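Local coordinates for C protein alpha-antigen (Streptococcus agalactiae, PDB 1YWM), which is a peptidoglycan-anchored surface protein of group B Streptococcus, present here as its N-terminal domain, and may play a role in both virulence and immunity, at residues T148-L151 with T152-T156; N179-E182 with K183-V186. One frame throughout, in Å; residues are numbered along the deposited sequence.

Contact 1: residues T148-L151 with T152-T156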
loop_
_atom_site.group_PDB
_atom_site.type_symbol
_atom_site.label_atom_id
_atom_site.label_comp_id
_atom_site.label_asym_id
_atom_site.label_seq_id
_atom_site.Cartn_x
_atom_site.Cartn_y
_atom_site.Cartn_z
ATOM N N THR A 148 6.272 -26.136 -4.717
ATOM C CA THR A 148 7.378 -25.264 -4.363
ATOM C C THR A 148 7.488 -24.103 -5.345
ATOM O O THR A 148 7.739 -22.962 -4.946
ATOM C CB THR A 148 8.655 -26.099 -4.289
ATOM O OG1 THR A 148 8.575 -26.926 -3.105
ATOM C CG2 THR A 148 9.899 -25.215 -4.078
ATOM N N GLU A 149 7.299 -24.386 -6.630
ATOM C CA GLU A 149 7.378 -23.327 -7.630
ATOM C C GLU A 149 6.259 -22.321 -7.428
ATOM O O GLU A 149 6.473 -21.109 -7.530
ATOM C CB GLU A 149 7.316 -23.924 -9.053
ATOM C CG GLU A 149 7.246 -22.873 -10.154
ATOM C CD GLU A 149 7.182 -23.494 -11.550
ATOM O OE1 GLU A 149 7.372 -22.758 -12.540
ATOM O OE2 GLU A 149 6.930 -24.721 -11.660
ATOM N N VAL A 150 5.061 -22.821 -7.139
ATOM C CA VAL A 150 3.912 -21.942 -6.915
ATOM C C VAL A 150 4.124 -21.093 -5.642
ATOM O O VAL A 150 3.948 -19.854 -5.660
ATOM C CB VAL A 150 2.581 -22.711 -6.878
ATOM C CG1 VAL A 150 1.399 -21.808 -6.353
ATOM C CG2 VAL A 150 2.263 -23.272 -8.302
ATOM N N LEU A 151 4.542 -21.733 -4.558
ATOM C CA LEU A 151 4.757 -20.957 -3.307
ATOM C C LEU A 151 5.855 -19.929 -3.452
ATOM O O LEU A 151 5.815 -18.836 -2.818
ATOM C CB LEU A 151 5.082 -21.912 -2.161
ATOM C CG LEU A 151 3.888 -22.807 -1.768
ATOM C CD1 LEU A 151 4.286 -23.655 -0.565
ATOM C CD2 LEU A 151 2.636 -22.012 -1.446
ATOM N N THR A 152 6.865 -20.243 -4.262
ATOM C CA THR A 152 7.951 -19.289 -4.489
ATOM C C THR A 152 7.411 -18.005 -5.133
ATOM O O THR A 152 7.796 -16.876 -4.766
ATOM C CB THR A 152 9.027 -19.950 -5.446
ATOM O OG1 THR A 152 9.806 -20.922 -4.728
ATOM C CG2 THR A 152 10.077 -18.913 -5.890
ATOM N N GLY A 153 6.532 -18.183 -6.110
ATOM C CA GLY A 153 5.952 -17.040 -6.812
ATOM C C GLY A 153 5.034 -16.236 -5.891
ATOM O O GLY A 153 5.031 -14.975 -5.893
ATOM N N LEU A 154 4.220 -16.942 -5.121
ATOM C CA LEU A 154 3.389 -16.250 -4.131
ATOM C C LEU A 154 4.231 -15.460 -3.109
ATOM O O LEU A 154 3.851 -14.343 -2.725
ATOM C CB LEU A 154 2.485 -17.236 -3.386
ATOM C CG LEU A 154 1.496 -18.040 -4.258
ATOM C CD1 LEU A 154 0.665 -18.938 -3.317
ATOM C CD2 LEU A 154 0.553 -17.159 -5.093
ATOM N N ASP A 155 5.313 -16.059 -2.606
ATOM C CA ASP A 155 6.197 -15.375 -1.663
ATOM C C ASP A 155 6.815 -14.114 -2.236
ATOM O O ASP A 155 6.952 -13.115 -1.529
ATOM C CB ASP A 155 7.292 -16.303 -1.140
ATOM C CG ASP A 155 6.736 -17.429 -0.311
ATOM O OD1 ASP A 155 7.505 -18.373 -0.022
ATOM O OD2 ASP A 155 5.542 -17.443 0.081
ATOM N N THR A 156 7.182 -14.162 -3.505
ATOM C CA THR A 156 7.761 -13.000 -4.175
ATOM C C THR A 156 6.744 -11.836 -4.234
ATOM O O THR A 156 7.062 -10.674 -3.883
ATOM C CB THR A 156 8.245 -13.425 -5.580
ATOM O OG1 THR A 156 9.346 -14.349 -5.431
ATOM C CG2 THR A 156 8.808 -12.234 -6.353
#

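Contact 2: residues N179-E182 with K183-V186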
loop_
_atom_site.group_PDB
_atom_site.type_symbol
_atom_site.label_atom_id
_atom_site.label_comp_id
_atom_site.label_asym_id
_atom_site.label_seq_id
_atom_site.Cartn_x
_atom_site.Cartn_y
_atom_site.Cartn_z
ATOM N N ASN A 179 -3.390 -16.003 -10.250
ATOM C CA ASN A 179 -4.243 -16.979 -10.936
ATOM C C ASN A 179 -3.444 -17.875 -11.864
ATOM O O ASN A 179 -3.708 -19.100 -11.941
ATOM C CB ASN A 179 -5.301 -16.282 -11.791
ATOM C CG ASN A 179 -6.239 -15.438 -10.990
ATOM O OD1 ASN A 179 -6.453 -15.680 -9.809
ATOM N ND2 ASN A 179 -6.835 -14.430 -11.641
ATOM N N GLU A 180 -2.500 -17.264 -12.591
ATOM C CA GLU A 180 -1.601 -17.986 -13.484
ATOM C C GLU A 180 -0.637 -18.929 -12.760
ATOM O O GLU A 180 -0.429 -20.072 -13.210
ATOM C CB GLU A 180 -0.820 -17.018 -14.396
ATOM C CG GLU A 180 -1.703 -16.376 -15.468
ATOM C CD GLU A 180 -2.361 -17.424 -16.384
ATOM O OE1 GLU A 180 -1.636 -18.331 -16.861
ATOM O OE2 GLU A 180 -3.592 -17.351 -16.603
ATOM N N LEU A 181 -0.038 -18.462 -11.663
ATOM C CA LEU A 181 0.786 -19.335 -10.811
ATOM C C LEU A 181 0.037 -20.604 -10.364
ATOM O O LEU A 181 0.594 -21.715 -10.365
ATOM C CB LEU A 181 1.296 -18.586 -9.553
ATOM C CG LEU A 181 2.512 -17.654 -9.742
ATOM C CD1 LEU A 181 2.608 -16.663 -8.536
ATOM C CD2 LEU A 181 3.800 -18.458 -9.905
ATOM N N GLU A 182 -1.210 -20.442 -9.964
ATOM C CA GLU A 182 -2.002 -21.579 -9.486
ATOM C C GLU A 182 -2.134 -22.647 -10.567
ATOM O O GLU A 182 -2.158 -23.831 -10.276
ATOM C CB GLU A 182 -3.376 -21.120 -9.001
ATOM C CG GLU A 182 -4.190 -22.249 -8.361
ATOM C CD GLU A 182 -5.460 -21.759 -7.709
ATOM O OE1 GLU A 182 -5.737 -22.142 -6.542
ATOM O OE2 GLU A 182 -6.161 -20.981 -8.370
ATOM N N LYS A 183 -2.176 -22.226 -11.819
ATOM C CA LYS A 183 -2.241 -23.194 -12.933
ATOM C C LYS A 183 -0.976 -24.024 -13.111
ATOM O O LYS A 183 -1.008 -25.026 -13.838
ATOM C CB LYS A 183 -2.636 -22.504 -14.248
ATOM C CG LYS A 183 -3.968 -21.776 -14.206
ATOM C CD LYS A 183 -4.221 -21.080 -15.544
ATOM C CE LYS A 183 -5.466 -20.182 -15.530
ATOM N NZ LYS A 183 -5.506 -19.418 -16.844
ATOM N N LEU A 184 0.111 -23.681 -12.400
ATOM C CA LEU A 184 1.322 -24.483 -12.472
ATOM C C LEU A 184 1.287 -25.744 -11.586
ATOM O O LEU A 184 2.201 -26.563 -11.654
ATOM C CB LEU A 184 2.566 -23.640 -12.138
ATOM C CG LEU A 184 2.815 -22.460 -13.111
ATOM C CD1 LEU A 184 4.058 -21.652 -12.635
ATOM C CD2 LEU A 184 2.989 -22.893 -14.583
ATOM N N LEU A 185 0.285 -25.866 -10.728
ATOM C CA LEU A 185 0.205 -27.037 -9.855
ATOM C C LEU A 185 -0.022 -28.265 -10.751
ATOM O O LEU A 185 -0.806 -28.203 -11.701
ATOM C CB LEU A 185 -0.932 -26.909 -8.840
ATOM C CG LEU A 185 -0.698 -25.809 -7.799
ATOM C CD1 LEU A 185 -2.013 -25.612 -7.045
ATOM C CD2 LEU A 185 0.488 -26.280 -6.901
ATOM N N VAL A 186 0.677 -29.330 -10.428
ATOM C CA VAL A 186 0.584 -30.588 -11.209
ATOM C C VAL A 186 0.204 -31.687 -10.250
ATOM O O VAL A 186 0.836 -31.834 -9.204
ATOM C CB VAL A 186 1.963 -30.939 -11.854
ATOM C CG1 VAL A 186 1.941 -32.354 -12.539
ATOM C CG2 VAL A 186 2.389 -29.852 -12.852
#

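Contact 1: residues T148-L151 with T152-T156
Thr152 turns its side chain back on Thr148, one helical turn earlier. Thr152 OG1 donates to Thr148 O at 2.9 Å, and the backbone N of Thr152 gives the same oxygen the usual helical bond. The two donors come from opposite faces of the carbonyl plane, each tilted out of it. The first torsion of Thr152 (chi1 -75°) explains the reach, since it sets OG1 beside the backbone N and turns CG2 anti to that nitrogen. Thr148 OG1 makes the same kind of bond to Glu144 O, a turn further back.

The other polar links are main-chain bonds of helix 144-163. Leu154 N binds Val150 O at 3.0 Å. Asp155 N binds Leu151 O at 2.8 Å. The bond from Gly153 N to Glu149 O is longer, at 3.3 Å. The carboxylate of Asp155 lies near Leu151 O, but its OD2 is held by a salt bridge to Arg134 of helix 124-137.

The apolar contacts gather at Leu154. Leu154 CD1 is 4.1 Å from Leu151 CD2 and 4.2 Å from Val150 CG1. The two leucines thus meet through one methyl of each. Val150 and Leu154 are buried, and both touch Val133. Leu154 also reaches Val178 and Leu181 of helix 168-182.

The chemistry is that of an amphipathic helix. Aliphatic groups face the bundle, while the hydroxyls of Thr148 and Thr152 bond to carbonyls of their own helix and the aspartate ties it to a neighbour.

Contact 2: residues N179-E182 with K183-V186
Lys183 lays its extended side chain back along the C-terminal part of helix 168-182 and crosses that of Glu180 at a slant. Lys183 NZ forms a salt bridge with Glu180 OE2 at 2.8 Å. The ammonium meets the syn side of that oxygen, 28° out of the carboxylate plane. Glu180 is bent at chi2 (-59°), and this fold brings its carboxylate round to the lysine. On the way, Lys183 CG passes 3.5 Å from Asn179 O. Glu180 and Lys183 are both exposed, so their salt bridge lies at the surface.

The backbone here leaves the regular helical pattern. Lys183 N makes weak bonds to Asn179 O and Glu180 O. Leu184 N then binds Leu181 O at 2.9 Å, and Leu185 N binds Glu182 O at 3.2 Å. Each spans three residues, with the donor above the carbonyl plane. The second closes a type I beta turn from Glu182 to Leu185. Leu185 CG also lies against this carbonyl, 3.5 Å from Glu182 O. By Leu185 the backbone has become extended, with psi at 138°.

Apolar contact is slight. Leu181 CD2 and Leu184 CD1 are 4.2 Å apart.

The carboxylate of Glu182 turns to helix 124-137. OE1 takes a hydrogen bond from Asn136, and OE2 bonds a glycerol that probably came from the crystallisation liquor. Asn179 OD1 accepts from Lys129 of the same helix. Leu185 is buried against Ala137, Trp142 and Val150, while Leu184 touches Glu149 and Val150. The turn thus packs between helices 124-137 and 144-163, before the chain moves on to helix 188-194.

In the fold
From the N terminus, the chain first builds the beta sandwich with its fibronectin fold, then the antiparallel three-helix bundle that holds both contacts. Helix 124-137 comes first. Contact 1 follows within helix 144-163 and closes no loop. The chain then reverses into helix 168-182. Contact 2 closes a short turn where that helix gives way to the loop before helix 188-194. The two are in series, neither nested nor crossed, with centres about 10 Å apart. They touch directly, for Gly153 C lies 3.6 Å from Leu181 CD1. Side chains from both contacts also meet helix 124-137, so all three bundle helices are tied together here.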